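Pseudopodium-enriched atypical kinase 1 (Homo sapiens, PDB 6BHC) is a dimeric pseudokinase of the protein kinase family that probably works mainly as a signalling scaffold, whatever its formal tyrosine kinase classification. Local coordinates at residues 174-179 with 289-294; 264-269 with 278-283; 362-367 with 375-380. The protein carries 1 engineered substitution. One frame throughout, in Å; residues are numbered along the deposited sequence.

Contacts 1 and 2 both lie in the C-lobe of the kinase fold and share helix 277-289. Contact 1 uses the C-terminal exit of this helix and contact 2 its first turns; their centres are about 20 Å apart. Contact 3 joins helices 359-367 and 371-396, near the C-terminal end of the modelled chain, its centre about 30 Å from that of contact 1 and 34 Å from that of contact 2. Contact 1 is buried and has a hydrogen bond from a tyrosine, with histidines beside it. Contact 2 is partly buried and sets an alanine and a proline on a phenylalanine face. Contact 3, also partly buried, is apolar helix packing close to the second subunit.

Contact 1: residues 174-179 with 289-294; sequences DLYERQ and MLHLPN
Tyr-176 makes the hydrogen bond of this contact. Its OH donates to Met-289 O at 2.6 Å. The hydroxyl lies in the carbonyl plane, with a C=O...OH angle of 156°. Met-289 O in turn sits at the edge of the tyrosine ring. CG of Tyr-176 is anti to the backbone N (chi1 175°), which sends the ring off helix 173-194 toward the 289-294 loop.

The aromatic part pairs Tyr-176 with His-291. The ring centres are 5.1 Å apart and the planes are inclined by 32°. His-291 CE1 is 3.2 Å from Tyr-176 OH. The imidazole is held at both nitrogens: NE2 bonds to Val-162 O and ND1 to His-169 ND1. His-169 also meets the Tyr-176 ring, so three rings cluster here.

The apolar part is smaller. Leu-290 CD2 touches Glu-177 CG at 4.0 Å, the two side chains crossing at about a right angle. The carboxylate of Glu-177 is buried, but Ser-319, Ser-322 and His-169 satisfy it.

A phenylalanine in place of Tyr-176 would probably leave Met-289 O without its hydroxyl donor.

That carbonyl belongs to the end of helix 277-289. His-291, with positive phi, is the C-prime residue of a Schellman motif, in which Leu-292 N bonds back to Tyr-287 O. The arrangement ties the equivalent of kinase helix αE to the exit of the αF equivalent in the C-lobe core.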
ATOM      1  N   ASP A 174       0.773 -13.591  27.424  1.00 24.13           N
ATOM      2  CA  ASP A 174       1.008 -13.605  25.984  1.00 31.83           C
ATOM      3  C   ASP A 174       1.390 -12.223  25.471  1.00 27.10           C
ATOM      4  O   ASP A 174       2.325 -12.085  24.673  1.00 23.74           O
ATOM      5  CB  ASP A 174      -0.231 -14.122  25.255  1.00 39.81           C
ATOM      6  CG  ASP A 174      -0.564 -15.553  25.615  1.00 52.29           C
ATOM      7  OD1 ASP A 174      -0.071 -16.037  26.654  1.00 53.73           O
ATOM      8  OD2 ASP A 174      -1.321 -16.194  24.858  1.00 59.20           O
ATOM      9  N   LEU A 175       0.683 -11.187  25.925  1.00 24.08           N
ATOM     10  CA  LEU A 175       0.963  -9.838  25.448  1.00 24.07           C
ATOM     11  C   LEU A 175       2.300  -9.329  25.972  1.00 22.83           C
ATOM     12  O   LEU A 175       3.076  -8.728  25.221  1.00 22.21           O
ATOM     13  CB  LEU A 175      -0.173  -8.897  25.852  1.00 30.61           C
ATOM     14  CG  LEU A 175      -0.068  -7.447  25.376  1.00 50.03           C
ATOM     15  CD1 LEU A 175       0.198  -7.389  23.880  1.00 57.73           C
ATOM     16  CD2 LEU A 175      -1.335  -6.681  25.725  1.00 54.63           C
ATOM     17  N   TYR A 176       2.595  -9.566  27.251  1.00 25.01           N
ATOM     18  CA  TYR A 176       3.829  -9.034  27.821  1.00 20.68           C
ATOM     19  C   TYR A 176       5.054  -9.729  27.238  1.00 24.34           C
ATOM     20  O   TYR A 176       6.031  -9.070  26.863  1.00 29.22           O
ATOM     21  CB  TYR A 176       3.821  -9.159  29.346  1.00 19.06           C
ATOM     22  CG  TYR A 176       5.137  -8.728  29.957  1.00 22.63           C
ATOM     23  CD1 TYR A 176       5.446  -7.382  30.106  1.00 23.71           C
ATOM     24  CD2 TYR A 176       6.082  -9.665  30.358  1.00 21.16           C
ATOM     25  CE1 TYR A 176       6.653  -6.982  30.647  1.00 23.11           C
ATOM     26  CE2 TYR A 176       7.291  -9.274  30.900  1.00 25.65           C
ATOM     27  CZ  TYR A 176       7.570  -7.931  31.044  1.00 26.34           C
ATOM     28  OH  TYR A 176       8.772  -7.532  31.583  1.00 27.32           O
ATOM     29  N   GLU A 177       5.026 -11.062  27.161  1.00 24.35           N
ATOM     30  CA  GLU A 177       6.193 -11.788  26.673  1.00 27.56           C
ATOM     31  C   GLU A 177       6.406 -11.602  25.176  1.00 28.61           C
ATOM     32  O   GLU A 177       7.517 -11.840  24.690  1.00 27.50           O
ATOM     33  CB  GLU A 177       6.076 -13.274  27.020  1.00 21.83           C
ATOM     34  CG  GLU A 177       6.031 -13.540  28.522  1.00 25.56           C
ATOM     35  CD  GLU A 177       6.325 -14.985  28.887  1.00 32.85           C
ATOM     36  OE1 GLU A 177       6.582 -15.800  27.975  1.00 27.96           O
ATOM     37  OE2 GLU A 177       6.305 -15.304  30.094  1.00 33.32           O
ATOM     38  N   ARG A 178       5.376 -11.182  24.436  1.00 23.58           N
ATOM     39  CA  ARG A 178       5.595 -10.799  23.045  1.00 21.62           C
ATOM     40  C   ARG A 178       6.311  -9.456  22.957  1.00 24.47           C
ATOM     41  O   ARG A 178       7.202  -9.278  22.118  1.00 20.57           O
ATOM     42  CB  ARG A 178       4.269 -10.756  22.284  1.00 19.08           C
ATOM     43  CG  ARG A 178       4.436 -10.418  20.806  1.00 25.25           C
ATOM     44  CD  ARG A 178       3.139 -10.545  20.019  1.00 22.53           C
ATOM     45  NE  ARG A 178       3.356 -10.255  18.604  1.00 23.99           N
ATOM     46  CZ  ARG A 178       3.695 -11.165  17.697  1.00 27.38           C
ATOM     47  NH1 ARG A 178       3.850 -12.434  18.049  1.00 19.73           N
ATOM     48  NH2 ARG A 178       3.878 -10.810  16.433  1.00 21.11           N
ATOM     49  N   GLN A 179       5.939  -8.500  23.816  1.00 24.45           N
ATOM     50  CA  GLN A 179       6.670  -7.237  23.875  1.00 19.02           C
ATOM     51  C   GLN A 179       8.129  -7.457  24.249  1.00 20.22           C
ATOM     52  O   GLN A 179       9.008  -6.731  23.772  1.00 29.43           O
ATOM     53  CB  GLN A 179       6.018  -6.283  24.880  1.00 17.57           C
ATOM     54  CG  GLN A 179       4.580  -5.907  24.572  1.00 27.67           C
ATOM     55  CD  GLN A 179       4.015  -4.930  25.587  1.00 52.03           C
ATOM     56  OE1 GLN A 179       4.414  -3.767  25.633  1.00 67.47           O
ATOM     57  NE2 GLN A 179       3.090  -5.403  26.414  1.00 50.02           N
ATOM     58  N   MET A 289      14.063  -9.527  32.168  1.00 20.36           N
ATOM     59  CA  MET A 289      12.861  -9.021  31.515  1.00 22.97           C
ATOM     60  C   MET A 289      11.645  -9.898  31.783  1.00 32.49           C
ATOM     61  O   MET A 289      10.513  -9.409  31.699  1.00 31.95           O
ATOM     62  CB  MET A 289      13.092  -8.892  30.010  1.00 28.07           C
ATOM     63  CG  MET A 289      14.116  -7.832  29.644  1.00 42.39           C
ATOM     64  SD  MET A 289      14.268  -7.589  27.867  1.00 38.71           S
ATOM     65  CE  MET A 289      12.654  -6.917  27.479  1.00 42.52           C
ATOM     66  N   LEU A 290      11.850 -11.175  32.103  1.00 21.68           N
ATOM     67  CA  LEU A 290      10.766 -12.061  32.497  1.00 27.51           C
ATOM     68  C   LEU A 290      10.536 -12.061  34.004  1.00 26.16           C
ATOM     69  O   LEU A 290       9.971 -13.023  34.537  1.00 29.83           O
ATOM     70  CB  LEU A 290      11.040 -13.480  31.998  1.00 17.15           C
ATOM     71  CG  LEU A 290      11.085 -13.610  30.477  1.00 26.26           C
ATOM     72  CD1 LEU A 290      11.414 -15.036  30.070  1.00 25.27           C
ATOM     73  CD2 LEU A 290       9.769 -13.158  29.857  1.00 25.95           C
ATOM     74  N   HIS A 291      10.971 -11.005  34.695  1.00 21.76           N
ATOM     75  CA  HIS A 291      10.770 -10.843  36.135  1.00 25.53           C
ATOM     76  C   HIS A 291      11.407 -11.978  36.930  1.00 24.49           C
ATOM     77  O   HIS A 291      10.898 -12.387  37.976  1.00 27.73           O
ATOM     78  CB  HIS A 291       9.284 -10.704  36.473  1.00 22.55           C
ATOM     79  CG  HIS A 291       8.642  -9.503  35.852  1.00 26.12           C
ATOM     80  ND1 HIS A 291       7.864  -9.576  34.718  1.00 26.21           N
ATOM     81  CD2 HIS A 291       8.686  -8.193  36.194  1.00 25.59           C
ATOM     82  CE1 HIS A 291       7.444  -8.366  34.395  1.00 21.63           C
ATOM     83  NE2 HIS A 291       7.929  -7.508  35.274  1.00 27.66           N
ATOM     84  N   LEU A 292      12.528 -12.487  36.442  1.00 26.36           N
ATOM     85  CA  LEU A 292      13.320 -13.470  37.152  1.00 35.98           C
ATOM     86  C   LEU A 292      14.660 -12.863  37.554  1.00 33.47           C
ATOM     87  O   LEU A 292      15.151 -11.945  36.891  1.00 40.55           O
ATOM     88  CB  LEU A 292      13.564 -14.714  36.289  1.00 35.10           C
ATOM     89  CG  LEU A 292      12.317 -15.398  35.727  1.00 31.62           C
ATOM     90  CD1 LEU A 292      12.706 -16.509  34.765  1.00 34.46           C
ATOM     91  CD2 LEU A 292      11.451 -15.935  36.855  1.00 26.35           C
ATOM     92  N   PRO A 293      15.272 -13.338  38.634  1.00 38.46           N
ATOM     93  CA  PRO A 293      16.583 -12.807  39.017  1.00 38.67           C
ATOM     94  C   PRO A 293      17.660 -13.228  38.030  1.00 33.36           C
ATOM     95  O   PRO A 293      17.479 -14.130  37.208  1.00 27.51           O
ATOM     96  CB  PRO A 293      16.827 -13.420  40.401  1.00 41.43           C
ATOM     97  CG  PRO A 293      16.002 -14.658  40.412  1.00 45.24           C
ATOM     98  CD  PRO A 293      14.786 -14.353  39.584  1.00 44.88           C
ATOM     99  N   ASN A 294      18.790 -12.533  38.110  1.00 37.26           N
ATOM    100  CA  ASN A 294      19.993 -12.922  37.397  1.00 30.61           C
ATOM    101  C   ASN A 294      20.337 -14.370  37.743  1.00 28.89           C
ATOM    102  O   ASN A 294      20.520 -14.687  38.929  1.00 36.71           O
ATOM    103  CB  ASN A 294      21.141 -11.984  37.774  1.00 38.89           C
ATOM    104  CG  ASN A 294      22.444 -12.304  37.052  1.00 38.92           C
ATOM    105  OD1 ASN A 294      22.509 -13.192  36.204  1.00 32.34           O
ATOM    106  ND2 ASN A 294      23.493 -11.561  37.386  1.00 39.44           N
TER

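Contact 2: residues 264-269 with 278-283; sequences LAPEII and DEFQTG
Ala-265 CA and the pyrrolidine CD of Pro-266 lie over one face of the Phe-280 ring. Ala-265 CA sits 3.7 Å from the ring centroid and 18° off the normal, in a CH-pi contact. Pro-266 CD makes a second one at 3.9 Å, tilted further, at 28°, and closest to CE1. Ala-265 CB adds a touch at 3.8 Å to Phe-280 CG. The carbonyl of Leu-264 comes in obliquely, with its O 3.5 Å from Phe-280 CE2; the hydrogen bond of that oxygen is with Lys-303 NZ. A chi1 of -180° swings the ring of Phe-280 out from helix 277-289, straight at the 264-269 segment.

This segment carries the Ala-Pro-Glu motif that closes the activation segment in protein kinases, and Glu-267 forms the salt bridge with Arg-340 expected of this motif. On the helix, Asp-278 bonds through its two carboxylate oxygens to the backbone N of His-201 and Cys-202, as the αF aspartate does in kinases with the catalytic loop. The backbone O of Asp-278 accepts from Thr-282 N and, at 2.8 Å, from Thr-282 OG1, from opposite faces of its plane.

No hydrogen bond joins the two segments directly. The contact therefore depends on shape: the flat ring matches the alanine and proline laid over it. Just before the segment, Arg-263 O accepts from Gln-281 NE2, and this directional bond links the chain there to the helix.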
ATOM      1  N   LEU A 264      29.614 -11.004  33.972  1.00 52.23           N
ATOM      2  CA  LEU A 264      30.796 -11.277  33.170  1.00 50.78           C
ATOM      3  C   LEU A 264      30.767 -12.717  32.678  1.00 47.43           C
ATOM      4  O   LEU A 264      30.457 -13.638  33.439  1.00 46.20           O
ATOM      5  CB  LEU A 264      32.074 -11.027  33.972  1.00 56.01           C
ATOM      6  CG  LEU A 264      32.346  -9.586  34.399  1.00 61.52           C
ATOM      7  CD1 LEU A 264      33.683  -9.496  35.125  1.00 72.87           C
ATOM      8  CD2 LEU A 264      32.311  -8.660  33.191  1.00 62.65           C
ATOM      9  N   ALA A 265      31.092 -12.901  31.401  1.00 46.06           N
ATOM     10  CA  ALA A 265      31.086 -14.229  30.812  1.00 44.67           C
ATOM     11  C   ALA A 265      32.121 -15.119  31.499  1.00 41.97           C
ATOM     12  O   ALA A 265      33.118 -14.626  32.035  1.00 47.60           O
ATOM     13  CB  ALA A 265      31.368 -14.145  29.313  1.00 48.00           C
ATOM     14  N   PRO A 266      31.904 -16.438  31.509  1.00 45.69           N
ATOM     15  CA  PRO A 266      32.834 -17.327  32.227  1.00 45.51           C
ATOM     16  C   PRO A 266      34.265 -17.263  31.723  1.00 46.10           C
ATOM     17  O   PRO A 266      35.195 -17.449  32.518  1.00 40.78           O
ATOM     18  CB  PRO A 266      32.224 -18.719  32.006  1.00 35.64           C
ATOM     19  CG  PRO A 266      30.781 -18.461  31.744  1.00 33.35           C
ATOM     20  CD  PRO A 266      30.733 -17.167  30.991  1.00 35.07           C
ATOM     21  N   GLU A 267      34.478 -17.006  30.429  1.00 40.00           N
ATOM     22  CA  GLU A 267      35.843 -16.966  29.916  1.00 43.94           C
ATOM     23  C   GLU A 267      36.621 -15.783  30.479  1.00 47.06           C
ATOM     24  O   GLU A 267      37.852 -15.846  30.584  1.00 44.35           O
ATOM     25  CB  GLU A 267      35.841 -16.931  28.386  1.00 41.05           C
ATOM     26  CG  GLU A 267      35.187 -15.703  27.766  1.00 41.62           C
ATOM     27  CD  GLU A 267      33.695 -15.871  27.548  1.00 46.77           C
ATOM     28  OE1 GLU A 267      33.093 -16.774  28.169  1.00 47.73           O
ATOM     29  OE2 GLU A 267      33.122 -15.104  26.746  1.00 46.14           O
ATOM     30  N   ILE A 268      35.928 -14.707  30.856  1.00 48.14           N
ATOM     31  CA  ILE A 268      36.604 -13.557  31.448  1.00 59.08           C
ATOM     32  C   ILE A 268      37.153 -13.904  32.828  1.00 66.84           C
ATOM     33  O   ILE A 268      38.192 -13.375  33.243  1.00 76.65           O
ATOM     34  CB  ILE A 268      35.641 -12.354  31.505  1.00 59.17           C
ATOM     35  CG1 ILE A 268      35.101 -12.036  30.109  1.00 51.28           C
ATOM     36  CG2 ILE A 268      36.330 -11.132  32.093  1.00 62.60           C
ATOM     37  CD1 ILE A 268      36.173 -11.661  29.109  1.00 53.44           C
ATOM     38  N   ILE A 269      36.487 -14.803  33.549  1.00 64.52           N
ATOM     39  CA  ILE A 269      36.884 -15.114  34.918  1.00 64.17           C
ATOM     40  C   ILE A 269      37.959 -16.198  34.976  1.00 68.01           C
ATOM     41  O   ILE A 269      38.815 -16.167  35.867  1.00 72.44           O
ATOM     42  CB  ILE A 269      35.648 -15.523  35.737  1.00 62.29           C
ATOM     43  CG1 ILE A 269      34.540 -14.480  35.578  1.00 63.23           C
ATOM     44  CG2 ILE A 269      36.008 -15.700  37.209  1.00 63.46           C
ATOM     45  CD1 ILE A 269      33.256 -14.839  36.290  1.00 63.90           C
ATOM     46  N   ASP A 278      28.763  -9.576  24.759  1.00 27.54           N
ATOM     47  CA  ASP A 278      27.419  -9.013  24.663  1.00 24.74           C
ATOM     48  C   ASP A 278      26.357 -10.097  24.523  1.00 25.57           C
ATOM     49  O   ASP A 278      25.238  -9.933  25.024  1.00 24.31           O
ATOM     50  CB  ASP A 278      27.334  -8.031  23.495  1.00 32.97           C
ATOM     51  CG  ASP A 278      28.102  -6.747  23.756  1.00 40.23           C
ATOM     52  OD1 ASP A 278      28.408  -6.464  24.934  1.00 40.82           O
ATOM     53  OD2 ASP A 278      28.391  -6.018  22.784  1.00 41.33           O
ATOM     54  N   GLU A 279      26.684 -11.204  23.851  1.00 23.22           N
ATOM     55  CA  GLU A 279      25.736 -12.310  23.758  1.00 21.95           C
ATOM     56  C   GLU A 279      25.445 -12.903  25.131  1.00 24.20           C
ATOM     57  O   GLU A 279      24.290 -13.212  25.453  1.00 26.23           O
ATOM     58  CB  GLU A 279      26.274 -13.385  22.810  1.00 28.13           C
ATOM     59  CG  GLU A 279      26.224 -13.012  21.328  1.00 32.21           C
ATOM     60  CD  GLU A 279      27.356 -12.094  20.901  1.00 45.26           C
ATOM     61  OE1 GLU A 279      28.175 -11.708  21.761  1.00 50.27           O
ATOM     62  OE2 GLU A 279      27.430 -11.761  19.698  1.00 55.05           O
ATOM     63  N   PHE A 280      26.479 -13.060  25.960  1.00 27.38           N
ATOM     64  CA  PHE A 280      26.285 -13.623  27.292  1.00 31.22           C
ATOM     65  C   PHE A 280      25.436 -12.706  28.165  1.00 29.41           C
ATOM     66  O   PHE A 280      24.576 -13.179  28.916  1.00 32.74           O
ATOM     67  CB  PHE A 280      27.639 -13.891  27.950  1.00 25.07           C
ATOM     68  CG  PHE A 280      27.540 -14.482  29.327  1.00 25.60           C
ATOM     69  CD1 PHE A 280      27.411 -15.851  29.500  1.00 25.79           C
ATOM     70  CD2 PHE A 280      27.586 -13.671  30.449  1.00 26.94           C
ATOM     71  CE1 PHE A 280      27.323 -16.398  30.764  1.00 26.55           C
ATOM     72  CE2 PHE A 280      27.499 -14.211  31.717  1.00 39.53           C
ATOM     73  CZ  PHE A 280      27.369 -15.576  31.874  1.00 42.72           C
ATOM     74  N   GLN A 281      25.659 -11.391  28.081  1.00 22.77           N
ATOM     75  CA  GLN A 281      24.874 -10.465  28.892  1.00 23.86           C
ATOM     76  C   GLN A 281      23.431 -10.380  28.414  1.00 30.35           C
ATOM     77  O   GLN A 281      22.529 -10.113  29.216  1.00 34.42           O
ATOM     78  CB  GLN A 281      25.525  -9.081  28.889  1.00 23.56           C
ATOM     79  CG  GLN A 281      26.836  -9.022  29.659  1.00 25.51           C
ATOM     80  CD  GLN A 281      27.408  -7.617  29.749  1.00 36.53           C
ATOM     81  OE1 GLN A 281      27.009  -6.718  29.009  1.00 39.31           O
ATOM     82  NE2 GLN A 281      28.351  -7.423  30.665  1.00 35.47           N
ATOM     83  N   THR A 282      23.191 -10.610  27.120  1.00 28.48           N
ATOM     84  CA  THR A 282      21.822 -10.644  26.615  1.00 20.97           C
ATOM     85  C   THR A 282      21.046 -11.821  27.193  1.00 21.87           C
ATOM     86  O   THR A 282      19.835 -11.712  27.424  1.00 24.99           O
ATOM     87  CB  THR A 282      21.832 -10.701  25.086  1.00 22.75           C
ATOM     88  OG1 THR A 282      22.520  -9.553  24.572  1.00 28.74           O
ATOM     89  CG2 THR A 282      20.415 -10.714  24.534  1.00 17.15           C
ATOM     90  N   GLY A 283      21.721 -12.946  27.447  1.00 19.98           N
ATOM     91  CA  GLY A 283      21.052 -14.076  28.065  1.00 18.25           C
ATOM     92  C   GLY A 283      20.594 -13.787  29.480  1.00 21.49           C
ATOM     93  O   GLY A 283      19.545 -14.277  29.911  1.00 23.34           O
TER

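Contact 3: residues 362-367 with 375-380; sequences FQTFTA and NTLLQN
The CA atoms of Phe-365 and Leu-377 come within 7.4 Å across an antiparallel helical hairpin. The short axes of 362-367 and 375-380 approach to 10.2 Å and run at 155°. A brief turn joins the two helices. They pack with helix 420-430, near the C-terminal end of the modelled chain. Asn-380 packs on Val-16 of the second subunit, which places the hairpin near the dimer interface.

The side chains are mostly apolar. Leu-377 leaves its helix with chi1 at 180°, and this points its methyls at the other helix. CD2 lies against Thr-364 CB at 3.8 Å, while CD1 reaches Thr-364 CG2. Thr-364 is at the exposed margin. On the buried side, the CD1 methyl of Leu-378 meets the edge of the Phe-365 ring at CE1, 3.8 Å away and near the ring plane. Ser-424 of helix 420-430 touches both residues, and Leu-361 touches both leucines.

No hydrogen bond crosses between the helices. The closest approach is made to backbone: Leu-377 CD2 sits 3.7 Å from Phe-365 N.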
ATOM      1  N   PHE A 362       7.264 -27.609  13.002  1.00 48.53           N
ATOM      2  CA  PHE A 362       8.447 -28.325  13.473  1.00 45.62           C
ATOM      3  C   PHE A 362       8.251 -29.833  13.385  1.00 49.11           C
ATOM      4  O   PHE A 362       9.193 -30.572  13.078  1.00 51.89           O
ATOM      5  CB  PHE A 362       8.785 -27.917  14.910  1.00 50.46           C
ATOM      6  CG  PHE A 362       9.315 -26.513  15.046  1.00 53.23           C
ATOM      7  CD1 PHE A 362       9.443 -25.684  13.942  1.00 46.33           C
ATOM      8  CD2 PHE A 362       9.702 -26.027  16.285  1.00 56.23           C
ATOM      9  CE1 PHE A 362       9.930 -24.396  14.074  1.00 44.77           C
ATOM     10  CE2 PHE A 362      10.195 -24.742  16.422  1.00 55.58           C
ATOM     11  CZ  PHE A 362      10.308 -23.926  15.315  1.00 47.47           C
ATOM     12  N   GLN A 363       7.031 -30.310  13.655  1.00 54.66           N
ATOM     13  CA  GLN A 363       6.764 -31.744  13.578  1.00 60.06           C
ATOM     14  C   GLN A 363       6.939 -32.263  12.156  1.00 58.50           C
ATOM     15  O   GLN A 363       7.529 -33.329  11.945  1.00 64.84           O
ATOM     16  CB  GLN A 363       5.355 -32.048  14.087  1.00 71.71           C
ATOM     17  CG  GLN A 363       5.204 -31.956  15.594  1.00 85.67           C
ATOM     18  CD  GLN A 363       3.820 -32.360  16.063  1.00 97.90           C
ATOM     19  OE1 GLN A 363       2.817 -32.027  15.432  1.00100.65           O
ATOM     20  NE2 GLN A 363       3.761 -33.091  17.171  1.00104.02           N
ATOM     21  N   THR A 364       6.428 -31.524  11.169  1.00 55.57           N
ATOM     22  CA  THR A 364       6.631 -31.917   9.779  1.00 56.46           C
ATOM     23  C   THR A 364       8.101 -31.834   9.389  1.00 56.94           C
ATOM     24  O   THR A 364       8.571 -32.635   8.573  1.00 59.33           O
ATOM     25  CB  THR A 364       5.782 -31.042   8.855  1.00 51.21           C
ATOM     26  OG1 THR A 364       4.438 -30.985   9.351  1.00 55.89           O
ATOM     27  CG2 THR A 364       5.765 -31.611   7.444  1.00 44.77           C
ATOM     28  N   PHE A 365       8.838 -30.885   9.971  1.00 50.32           N
ATOM     29  CA  PHE A 365      10.264 -30.760   9.682  1.00 46.59           C
ATOM     30  C   PHE A 365      11.021 -32.012  10.109  1.00 49.72           C
ATOM     31  O   PHE A 365      11.791 -32.584   9.330  1.00 52.83           O
ATOM     32  CB  PHE A 365      10.823 -29.518  10.379  1.00 47.28           C
ATOM     33  CG  PHE A 365      12.237 -29.183   9.997  1.00 43.00           C
ATOM     34  CD1 PHE A 365      12.500 -28.353   8.919  1.00 34.51           C
ATOM     35  CD2 PHE A 365      13.305 -29.685  10.725  1.00 45.01           C
ATOM     36  CE1 PHE A 365      13.800 -28.036   8.569  1.00 37.33           C
ATOM     37  CE2 PHE A 365      14.608 -29.373  10.379  1.00 47.96           C
ATOM     38  CZ  PHE A 365      14.855 -28.546   9.301  1.00 45.38           C
ATOM     39  N   THR A 366      10.806 -32.460  11.349  1.00 53.13           N
ATOM     40  CA  THR A 366      11.508 -33.641  11.840  1.00 57.39           C
ATOM     41  C   THR A 366      11.061 -34.908  11.121  1.00 64.60           C
ATOM     42  O   THR A 366      11.852 -35.845  10.971  1.00 63.32           O
ATOM     43  CB  THR A 366      11.295 -33.795  13.345  1.00 51.32           C
ATOM     44  OG1 THR A 366       9.909 -34.048  13.608  1.00 60.82           O
ATOM     45  CG2 THR A 366      11.720 -32.528  14.073  1.00 39.51           C
ATOM     46  N   ALA A 367       9.806 -34.957  10.673  1.00 68.29           N
ATOM     47  CA  ALA A 367       9.287 -36.144  10.006  1.00 74.09           C
ATOM     48  C   ALA A 367       9.768 -36.275   8.567  1.00 78.10           C
ATOM     49  O   ALA A 367       9.724 -37.380   8.015  1.00 82.89           O
ATOM     50  CB  ALA A 367       7.758 -36.141  10.039  1.00 72.14           C
ATOM     51  N   ASN A 375      13.473 -28.575   2.569  1.00 33.69           N
ATOM     52  CA  ASN A 375      13.634 -27.309   1.863  1.00 35.65           C
ATOM     53  C   ASN A 375      12.321 -26.859   1.235  1.00 33.42           C
ATOM     54  O   ASN A 375      12.011 -25.663   1.220  1.00 32.05           O
ATOM     55  CB  ASN A 375      14.725 -27.439   0.802  1.00 30.20           C
ATOM     56  CG  ASN A 375      15.053 -26.117   0.139  1.00 41.07           C
ATOM     57  OD1 ASN A 375      14.516 -25.789  -0.920  1.00 36.73           O
ATOM     58  ND2 ASN A 375      15.939 -25.349   0.761  1.00 42.20           N
ATOM     59  N   THR A 376      11.537 -27.806   0.714  1.00 31.34           N
ATOM     60  CA  THR A 376      10.237 -27.463   0.144  1.00 33.18           C
ATOM     61  C   THR A 376       9.276 -26.976   1.222  1.00 30.47           C
ATOM     62  O   THR A 376       8.528 -26.015   1.006  1.00 36.99           O
ATOM     63  CB  THR A 376       9.654 -28.669  -0.594  1.00 34.38           C
ATOM     64  OG1 THR A 376      10.527 -29.040  -1.669  1.00 41.87           O
ATOM     65  CG2 THR A 376       8.277 -28.346  -1.158  1.00 38.65           C
ATOM     66  N   LEU A 377       9.287 -27.622   2.390  1.00 28.86           N
ATOM     67  CA  LEU A 377       8.429 -27.192   3.488  1.00 30.47           C
ATOM     68  C   LEU A 377       8.748 -25.761   3.908  1.00 27.27           C
ATOM     69  O   LEU A 377       7.844 -24.936   4.081  1.00 29.76           O
ATOM     70  CB  LEU A 377       8.581 -28.148   4.671  1.00 34.23           C
ATOM     71  CG  LEU A 377       7.752 -27.833   5.917  1.00 41.76           C
ATOM     72  CD1 LEU A 377       6.273 -28.057   5.643  1.00 46.36           C
ATOM     73  CD2 LEU A 377       8.220 -28.669   7.097  1.00 39.88           C
ATOM     74  N   LEU A 378      10.035 -25.448   4.069  1.00 31.54           N
ATOM     75  CA  LEU A 378      10.422 -24.101   4.479  1.00 26.24           C
ATOM     76  C   LEU A 378      10.171 -23.088   3.369  1.00 31.16           C
ATOM     77  O   LEU A 378       9.774 -21.949   3.642  1.00 27.98           O
ATOM     78  CB  LEU A 378      11.892 -24.086   4.899  1.00 26.72           C
ATOM     79  CG  LEU A 378      12.250 -24.906   6.140  1.00 32.92           C
ATOM     80  CD1 LEU A 378      13.757 -24.943   6.349  1.00 28.02           C
ATOM     81  CD2 LEU A 378      11.551 -24.346   7.367  1.00 20.57           C
ATOM     82  N   GLN A 379      10.396 -23.480   2.112  1.00 28.54           N
ATOM     83  CA  GLN A 379      10.190 -22.548   1.008  1.00 28.15           C
ATOM     84  C   GLN A 379       8.711 -22.243   0.811  1.00 29.91           C
ATOM     85  O   GLN A 379       8.344 -21.099   0.520  1.00 27.21           O
ATOM     86  CB  GLN A 379      10.799 -23.107  -0.278  1.00 27.53           C
ATOM     87  CG  GLN A 379      10.793 -22.124  -1.440  1.00 27.05           C
ATOM     88  CD  GLN A 379      11.671 -20.915  -1.183  1.00 35.28           C
ATOM     89  OE1 GLN A 379      12.897 -20.999  -1.247  1.00 39.43           O
ATOM     90  NE2 GLN A 379      11.045 -19.781  -0.889  1.00 37.10           N
ATOM     91  N   ASN A 380       7.848 -23.252   0.959  1.00 20.25           N
ATOM     92  CA  ASN A 380       6.413 -23.011   0.849  1.00 26.32           C
ATOM     93  C   ASN A 380       5.933 -22.070   1.944  1.00 27.33           C
ATOM     94  O   ASN A 380       5.105 -21.185   1.695  1.00 24.74           O
ATOM     95  CB  ASN A 380       5.647 -24.332   0.903  1.00 21.65           C
ATOM     96  CG  ASN A 380       5.932 -25.222  -0.291  1.00 38.87           C
ATOM     97  OD1 ASN A 380       6.435 -24.763  -1.318  1.00 37.54           O
ATOM     98  ND2 ASN A 380       5.609 -26.503  -0.164  1.00 36.58           N
TER